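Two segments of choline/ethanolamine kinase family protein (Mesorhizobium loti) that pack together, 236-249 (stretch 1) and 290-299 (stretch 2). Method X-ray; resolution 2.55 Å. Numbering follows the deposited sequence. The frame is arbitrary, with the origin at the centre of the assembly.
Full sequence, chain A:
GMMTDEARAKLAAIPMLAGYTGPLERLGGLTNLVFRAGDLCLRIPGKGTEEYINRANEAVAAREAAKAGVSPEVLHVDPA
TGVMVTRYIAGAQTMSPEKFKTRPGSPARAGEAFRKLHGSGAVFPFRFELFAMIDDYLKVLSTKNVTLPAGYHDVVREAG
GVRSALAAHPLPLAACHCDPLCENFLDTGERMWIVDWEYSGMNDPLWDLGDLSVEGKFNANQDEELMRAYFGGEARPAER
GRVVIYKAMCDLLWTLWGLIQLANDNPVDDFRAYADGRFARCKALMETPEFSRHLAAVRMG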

ATOM      1  N   ARG A 236       9.240  13.945  14.955  1.00 41.43           N
ATOM      2  CA  ARG A 236       8.772  15.068  15.758  1.00 39.61           C
ATOM      3  C   ARG A 236       7.287  14.900  16.025  1.00 37.58           C
ATOM      4  O   ARG A 236       6.616  14.153  15.339  1.00 40.45           O
ATOM      5  CB  ARG A 236       9.066  16.384  15.032  1.00 39.61           C
ATOM      6  CG  ARG A 236      10.537  16.539  14.726  1.00 41.89           C
ATOM      7  CD  ARG A 236      10.932  17.955  14.395  1.00 42.20           C
ATOM      8  NE  ARG A 236      11.250  18.192  13.001  1.00 38.04           N
ATOM      9  CZ  ARG A 236      12.485  18.295  12.478  1.00 40.03           C
ATOM     10  NH1 ARG A 236      13.575  18.194  13.215  1.00 44.87           N
ATOM     11  NH2 ARG A 236      12.633  18.528  11.178  1.00 31.52           N
ATOM     12  N   PRO A 237       6.756  15.579  17.032  1.00 36.71           N
ATOM     13  CA  PRO A 237       5.325  15.361  17.404  1.00 35.29           C
ATOM     14  C   PRO A 237       4.294  15.586  16.302  1.00 38.60           C
ATOM     15  O   PRO A 237       3.243  14.939  16.319  1.00 40.47           O
ATOM     16  CB  PRO A 237       5.109  16.354  18.511  1.00 32.42           C
ATOM     17  CG  PRO A 237       6.483  16.549  19.109  1.00 31.42           C
ATOM     18  CD  PRO A 237       7.424  16.526  17.936  1.00 34.82           C
ATOM     19  N   ALA A 238       4.584  16.480  15.349  1.00 39.72           N
ATOM     20  CA  ALA A 238       3.647  16.745  14.244  1.00 39.68           C
ATOM     21  C   ALA A 238       3.734  15.633  13.212  1.00 38.78           C
ATOM     22  O   ALA A 238       2.749  15.246  12.587  1.00 39.73           O
ATOM     23  CB  ALA A 238       3.947  18.101  13.591  1.00 38.87           C
ATOM     24  N   GLU A 239       4.940  15.131  13.036  1.00 40.69           N
ATOM     25  CA  GLU A 239       5.205  14.067  12.082  1.00 40.57           C
ATOM     26  C   GLU A 239       4.561  12.801  12.573  1.00 40.95           C
ATOM     27  O   GLU A 239       3.747  12.191  11.879  1.00 42.17           O
ATOM     28  CB  GLU A 239       6.712  13.876  11.932  1.00 39.45           C
ATOM     29  CG  GLU A 239       7.329  15.009  11.203  1.00 38.94           C
ATOM     30  CD  GLU A 239       8.854  15.039  11.226  1.00 38.50           C
ATOM     31  OE1 GLU A 239       9.515  14.547  12.169  1.00 38.41           O
ATOM     32  OE2 GLU A 239       9.396  15.645  10.299  1.00 33.01           O
ATOM     33  N   ARG A 240       4.923  12.425  13.791  1.00 42.26           N
ATOM     34  CA  ARG A 240       4.364  11.251  14.464  1.00 43.10           C
ATOM     35  C   ARG A 240       2.853  11.313  14.443  1.00 42.68           C
ATOM     36  O   ARG A 240       2.192  10.314  14.194  1.00 44.31           O
ATOM     37  CB  ARG A 240       4.851  11.230  15.903  1.00 44.66           C
ATOM     38  CG  ARG A 240       4.593   9.963  16.687  1.00 49.68           C
ATOM     39  CD  ARG A 240       5.022  10.191  18.129  1.00 52.29           C
ATOM     40  NE  ARG A 240       6.327  10.865  18.197  1.00 50.93           N
ATOM     41  CZ  ARG A 240       7.496  10.237  18.111  1.00 44.04           C
ATOM     42  NH1 ARG A 240       7.521   8.936  17.974  1.00 43.15           N
ATOM     43  NH2 ARG A 240       8.647  10.902  18.148  1.00 47.28           N
ATOM     44  N   GLY A 241       2.306  12.491  14.715  1.00 42.79           N
ATOM     45  CA  GLY A 241       0.858  12.688  14.694  1.00 43.21           C
ATOM     46  C   GLY A 241       0.215  12.375  13.347  1.00 42.82           C
ATOM     47  O   GLY A 241      -0.893  11.847  13.279  1.00 41.92           O
ATOM     48  N   ARG A 242       0.893  12.738  12.269  1.00 42.50           N
ATOM     49  CA  ARG A 242       0.354  12.477  10.942  1.00 42.43           C
ATOM     50  C   ARG A 242       0.342  10.979  10.659  1.00 42.29           C
ATOM     51  O   ARG A 242      -0.633  10.442  10.137  1.00 42.05           O
ATOM     52  CB  ARG A 242       1.083  13.301   9.860  1.00 41.64           C
ATOM     53  CG  ARG A 242       0.241  14.499   9.450  1.00 40.39           C
ATOM     54  CD  ARG A 242       0.935  15.631   8.726  1.00 39.47           C
ATOM     55  NE  ARG A 242       1.790  15.243   7.600  1.00 37.36           N
ATOM     56  CZ  ARG A 242       3.081  15.578   7.493  1.00 36.67           C
ATOM     57  NH1 ARG A 242       3.683  16.293   8.440  1.00 38.51           N
ATOM     58  NH2 ARG A 242       3.789  15.205   6.447  1.00 35.84           N
ATOM     59  N   VAL A 243       1.410  10.295  11.048  1.00 42.02           N
ATOM     60  CA  VAL A 243       1.467   8.860  10.841  1.00 39.67           C
ATOM     61  C   VAL A 243       0.297   8.215  11.591  1.00 40.24           C
ATOM     62  O   VAL A 243      -0.499   7.464  11.024  1.00 42.41           O
ATOM     63  CB  VAL A 243       2.793   8.264  11.295  1.00 36.54           C
ATOM     64  CG1 VAL A 243       2.810   6.789  10.984  1.00 34.08           C
ATOM     65  CG2 VAL A 243       3.939   8.946  10.607  1.00 36.05           C
ATOM     66  N   VAL A 244       0.160   8.534  12.859  1.00 40.84           N
ATOM     67  CA  VAL A 244      -0.931   7.945  13.639  1.00 41.80           C
ATOM     68  C   VAL A 244      -2.297   8.277  13.004  1.00 42.63           C
ATOM     69  O   VAL A 244      -3.173   7.421  12.928  1.00 43.24           O
ATOM     70  CB  VAL A 244      -0.835   8.374  15.096  1.00 40.74           C
ATOM     71  CG1 VAL A 244      -2.055   7.936  15.891  1.00 41.90           C
ATOM     72  CG2 VAL A 244       0.433   7.800  15.691  1.00 36.54           C
ATOM     73  N   ILE A 245      -2.452   9.502  12.510  1.00 43.54           N
ATOM     74  CA  ILE A 245      -3.692   9.926  11.863  1.00 44.41           C
ATOM     75  C   ILE A 245      -4.006   9.052  10.643  1.00 46.68           C
ATOM     76  O   ILE A 245      -5.160   8.598  10.453  1.00 46.08           O
ATOM     77  CB  ILE A 245      -3.623  11.424  11.452  1.00 44.80           C
ATOM     78  CG1 ILE A 245      -3.944  12.302  12.658  1.00 45.91           C
ATOM     79  CG2 ILE A 245      -4.598  11.748  10.351  1.00 40.84           C
ATOM     80  CD1 ILE A 245      -5.303  12.020  13.229  1.00 51.74           C
ATOM     81  N   TYR A 246      -2.981   8.802   9.831  1.00 45.32           N
ATOM     82  CA  TYR A 246      -3.143   7.964   8.651  1.00 45.52           C
ATOM     83  C   TYR A 246      -3.355   6.494   9.019  1.00 46.08           C
ATOM     84  O   TYR A 246      -4.103   5.795   8.328  1.00 44.57           O
ATOM     85  CB  TYR A 246      -1.971   8.142   7.671  1.00 44.52           C
ATOM     86  CG  TYR A 246      -1.940   9.527   7.041  1.00 42.05           C
ATOM     87  CD1 TYR A 246      -3.070  10.070   6.442  1.00 36.60           C
ATOM     88  CD2 TYR A 246      -0.775  10.283   7.037  1.00 40.92           C
ATOM     89  CE1 TYR A 246      -3.049  11.344   5.872  1.00 40.66           C
ATOM     90  CE2 TYR A 246      -0.734  11.557   6.458  1.00 43.29           C
ATOM     91  CZ  TYR A 246      -1.880  12.086   5.877  1.00 43.68           C
ATOM     92  OH  TYR A 246      -1.845  13.346   5.295  1.00 40.85           O
ATOM     93  N   LYS A 247      -2.714   6.014  10.084  1.00 46.27           N
ATOM     94  CA  LYS A 247      -3.025   4.669  10.562  1.00 45.96           C
ATOM     95  C   LYS A 247      -4.548   4.546  10.691  1.00 44.12           C
ATOM     96  O   LYS A 247      -5.138   3.605  10.185  1.00 43.09           O
ATOM     97  CB  LYS A 247      -2.382   4.382  11.920  1.00 47.22           C
ATOM     98  CG  LYS A 247      -0.968   3.833  11.910  1.00 46.70           C
ATOM     99  CD  LYS A 247      -0.430   3.820  13.340  1.00 50.89           C
ATOM    100  CE  LYS A 247       0.403   2.598  13.663  1.00 54.12           C
ATOM    101  NZ  LYS A 247       1.097   2.701  14.994  1.00 50.84           N
ATOM    102  N   ALA A 248      -5.181   5.520  11.338  1.00 43.21           N
ATOM    103  CA  ALA A 248      -6.631   5.480  11.536  1.00 43.29           C
ATOM    104  C   ALA A 248      -7.382   5.612  10.212  1.00 43.61           C
ATOM    105  O   ALA A 248      -8.272   4.819   9.931  1.00 45.58           O
ATOM    106  CB  ALA A 248      -7.092   6.568  12.536  1.00 41.88           C
HETATM  107  N   MSE A 249      -7.033   6.606   9.402  1.00 42.99           N
HETATM  108  CA  MSE A 249      -7.733   6.836   8.137  1.00 44.09           C
HETATM  109  C   MSE A 249      -7.568   5.708   7.144  1.00 45.70           C
HETATM  110  O   MSE A 249      -8.467   5.445   6.358  1.00 45.62           O
HETATM  111  CB  MSE A 249      -7.265   8.132   7.484  1.00 45.04           C
HETATM  112  CG  MSE A 249      -7.700   9.399   8.195  1.00 42.80           C
HETATM  113 SE   MSE A 249      -9.574   9.338   8.803  0.75 39.36          SE
HETATM  114  CE  MSE A 249      -9.912  11.207   8.797  1.00 51.28           C
ATOM    115  N   GLU A 290      -4.171   9.079  23.675  1.00 55.56           N
ATOM    116  CA  GLU A 290      -2.998   9.434  22.883  1.00 53.83           C
ATOM    117  C   GLU A 290      -3.416  10.081  21.561  1.00 53.13           C
ATOM    118  O   GLU A 290      -2.809  11.047  21.115  1.00 53.51           O
ATOM    119  CB  GLU A 290      -2.149   8.194  22.578  1.00 52.84           C
ATOM    120  CG  GLU A 290      -1.285   7.681  23.713  1.00 55.54           C
ATOM    121  CD  GLU A 290      -2.030   6.860  24.752  1.00 63.74           C
ATOM    122  OE1 GLU A 290      -3.287   6.874  24.797  1.00 66.13           O
ATOM    123  OE2 GLU A 290      -1.333   6.202  25.550  1.00 63.76           O
ATOM    124  N   PHE A 291      -4.460   9.539  20.946  1.00 51.54           N
ATOM    125  CA  PHE A 291      -4.890   9.968  19.617  1.00 50.02           C
ATOM    126  C   PHE A 291      -5.265  11.441  19.562  1.00 49.89           C
ATOM    127  O   PHE A 291      -4.892  12.123  18.613  1.00 50.80           O
ATOM    128  CB  PHE A 291      -6.060   9.100  19.139  1.00 49.91           C
ATOM    129  CG  PHE A 291      -6.435   9.320  17.707  1.00 48.02           C
ATOM    130  CD1 PHE A 291      -5.635   8.810  16.684  1.00 50.61           C
ATOM    131  CD2 PHE A 291      -7.586  10.018  17.373  1.00 48.82           C
ATOM    132  CE1 PHE A 291      -5.961   9.010  15.345  1.00 47.18           C
ATOM    133  CE2 PHE A 291      -7.925  10.217  16.039  1.00 51.66           C
ATOM    134  CZ  PHE A 291      -7.105   9.712  15.021  1.00 45.95           C
ATOM    135  N   SER A 292      -6.003  11.930  20.560  1.00 49.72           N
ATOM    136  CA  SER A 292      -6.374  13.342  20.586  1.00 50.41           C
ATOM    137  C   SER A 292      -5.128  14.215  20.712  1.00 49.05           C
ATOM    138  O   SER A 292      -5.077  15.299  20.138  1.00 47.87           O
ATOM    139  CB  SER A 292      -7.360  13.634  21.705  1.00 51.25           C
ATOM    140  OG  SER A 292      -6.802  13.295  22.955  1.00 57.95           O
ATOM    141  N   ARG A 293      -4.123  13.739  21.445  1.00 49.05           N
ATOM    142  CA  ARG A 293      -2.824  14.444  21.518  1.00 49.19           C
ATOM    143  C   ARG A 293      -2.126  14.502  20.169  1.00 47.97           C
ATOM    144  O   ARG A 293      -1.579  15.541  19.788  1.00 47.18           O
ATOM    145  CB  ARG A 293      -1.879  13.790  22.530  1.00 49.56           C
ATOM    146  CG  ARG A 293      -1.647  14.589  23.796  1.00 52.40           C
ATOM    147  CD  ARG A 293      -0.875  13.751  24.806  1.00 59.48           C
ATOM    148  NE  ARG A 293      -1.762  12.913  25.629  1.00 63.45           N
ATOM    149  CZ  ARG A 293      -1.500  11.666  26.028  1.00 65.00           C
ATOM    150  NH1 ARG A 293      -0.387  11.039  25.648  1.00 70.60           N
ATOM    151  NH2 ARG A 293      -2.383  11.021  26.784  1.00 63.77           N
ATOM    152  N   HIS A 294      -2.132  13.380  19.457  1.00 47.45           N
ATOM    153  CA  HIS A 294      -1.546  13.322  18.122  1.00 46.37           C
ATOM    154  C   HIS A 294      -2.280  14.241  17.152  1.00 44.99           C
ATOM    155  O   HIS A 294      -1.662  14.869  16.279  1.00 43.56           O
ATOM    156  CB  HIS A 294      -1.546  11.890  17.591  1.00 45.19           C
ATOM    157  CG  HIS A 294      -0.476  11.033  18.180  1.00 43.91           C
ATOM    158  ND1 HIS A 294      -0.733   9.809  18.755  1.00 45.94           N
ATOM    159  CD2 HIS A 294       0.859  11.226  18.287  1.00 42.89           C
ATOM    160  CE1 HIS A 294       0.394   9.286  19.198  1.00 39.29           C
ATOM    161  NE2 HIS A 294       1.376  10.128  18.930  1.00 41.82           N
ATOM    162  N   LEU A 295      -3.596  14.304  17.320  1.00 42.61           N
ATOM    163  CA  LEU A 295      -4.446  15.129  16.490  1.00 43.35           C
ATOM    164  C   LEU A 295      -4.126  16.594  16.766  1.00 42.83           C
ATOM    165  O   LEU A 295      -3.847  17.373  15.845  1.00 45.01           O
ATOM    166  CB  LEU A 295      -5.903  14.823  16.804  1.00 43.49           C
ATOM    167  CG  LEU A 295      -6.964  15.237  15.793  1.00 48.75           C
ATOM    168  CD1 LEU A 295      -6.721  14.468  14.508  1.00 45.16           C
ATOM    169  CD2 LEU A 295      -8.387  14.993  16.341  1.00 43.54           C
ATOM    170  N   ALA A 296      -4.119  16.941  18.047  1.00 42.64           N
ATOM    171  CA  ALA A 296      -3.809  18.298  18.503  1.00 41.12           C
ATOM    172  C   ALA A 296      -2.427  18.753  18.032  1.00 39.37           C
ATOM    173  O   ALA A 296      -2.247  19.923  17.714  1.00 41.11           O
ATOM    174  CB  ALA A 296      -3.912  18.372  19.999  1.00 37.08           C
ATOM    175  N   ALA A 297      -1.467  17.828  17.984  1.00 37.56           N
ATOM    176  CA  ALA A 297      -0.107  18.110  17.480  1.00 35.34           C
ATOM    177  C   ALA A 297      -0.108  18.374  15.969  1.00 38.34           C
ATOM    178  O   ALA A 297       0.652  19.216  15.482  1.00 40.14           O
ATOM    179  CB  ALA A 297       0.808  16.963  17.809  1.00 31.43           C
ATOM    180  N   VAL A 298      -0.939  17.652  15.215  1.00 39.68           N
ATOM    181  CA  VAL A 298      -1.052  17.924  13.784  1.00 41.48           C
ATOM    182  C   VAL A 298      -1.728  19.261  13.545  1.00 43.06           C
ATOM    183  O   VAL A 298      -1.289  20.007  12.653  1.00 42.33           O
ATOM    184  CB  VAL A 298      -1.808  16.831  13.006  1.00 42.90           C
ATOM    185  CG1 VAL A 298      -2.029  17.253  11.575  1.00 40.80           C
ATOM    186  CG2 VAL A 298      -1.022  15.532  13.019  1.00 39.29           C
ATOM    187  N   ARG A 299      -2.765  19.569  14.336  1.00 43.52           N
ATOM    188  CA  ARG A 299      -3.503  20.830  14.190  1.00 45.90           C
ATOM    189  C   ARG A 299      -2.603  22.032  14.510  1.00 45.83           C
ATOM    190  O   ARG A 299      -2.665  23.067  13.835  1.00 45.49           O
ATOM    191  CB  ARG A 299      -4.778  20.851  15.072  1.00 45.57           C
ATOM    192  CG  ARG A 299      -5.843  21.821  14.557  1.00 45.98           C
ATOM    193  CD  ARG A 299      -7.138  21.808  15.363  1.00 50.95           C
ATOM    194  NE  ARG A 299      -7.702  20.471  15.572  1.00 57.48           N
ATOM    195  CZ  ARG A 299      -8.588  19.863  14.779  1.00 60.02           C
ATOM    196  NH1 ARG A 299      -9.041  20.447  13.673  1.00 62.48           N
ATOM    197  NH2 ARG A 299      -9.017  18.643  15.094  1.00 58.23           N
TER

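Helices can pack closely without a hydrogen bond between them, and this pair from a choline/ethanolamine kinase family protein is an example. The helix of 237-249 crosses that of 290-299 at -121°, their axes approaching to 7.8 Å, and 541 Å² is buried without a single hydrogen bond between them.

Contact begins at Pro 237, whose O lies 3.5 Å from Ala 297 CB; the Ala 297 methyl points toward stretch 1 and packs directly on this carbonyl oxygen. Ala 238 adds a similarly slight side chain, and its O lies 3.8 Å from Val 298 CG2. Arg 240 contributes its aliphatic portion, with CD 3.7 Å from His 294 NE2 at the ring edge.

The backbones come closest at Gly 241, whose CA is 4.2 Å from His 294 CA. An ideal CB here would sit 2.6 Å from His 294 O and 2.9 Å from Val 298 CG2, both clashes, so the absence of a side chain is what permits this spacing. Val 298 exploits the gap as a knob among Ala 238, Gly 241, Arg 242 and Ile 245, its CG2 3.4 Å from Gly 241 C. Although Arg 242 points away at CB, its CG still packs 3.9 Å from Val 298 CG2, while its guanidinium is hydrogen-bonded elsewhere in the structure.

Further along, larger apolar groups take over. Val 244 points toward the partner: its CG2 lies over the face of the His 294 ring, 3.9 Å from its centroid; CG1 is 3.7 Å from His 294 ND1 and also meets the edge of Phe 291, 3.8 Å from CD1. Buried Ile 245 reaches with CD1 to Leu 295 CD1 (3.1 Å, a very close approach) and Phe 291 CZ (3.4 Å). Ala 248 closes the contact: its small buried methyl points toward stretch 2, CB 3.9 Å from CE1 of Phe 291, whose ring end reaches nearer than its sideways CB suggests.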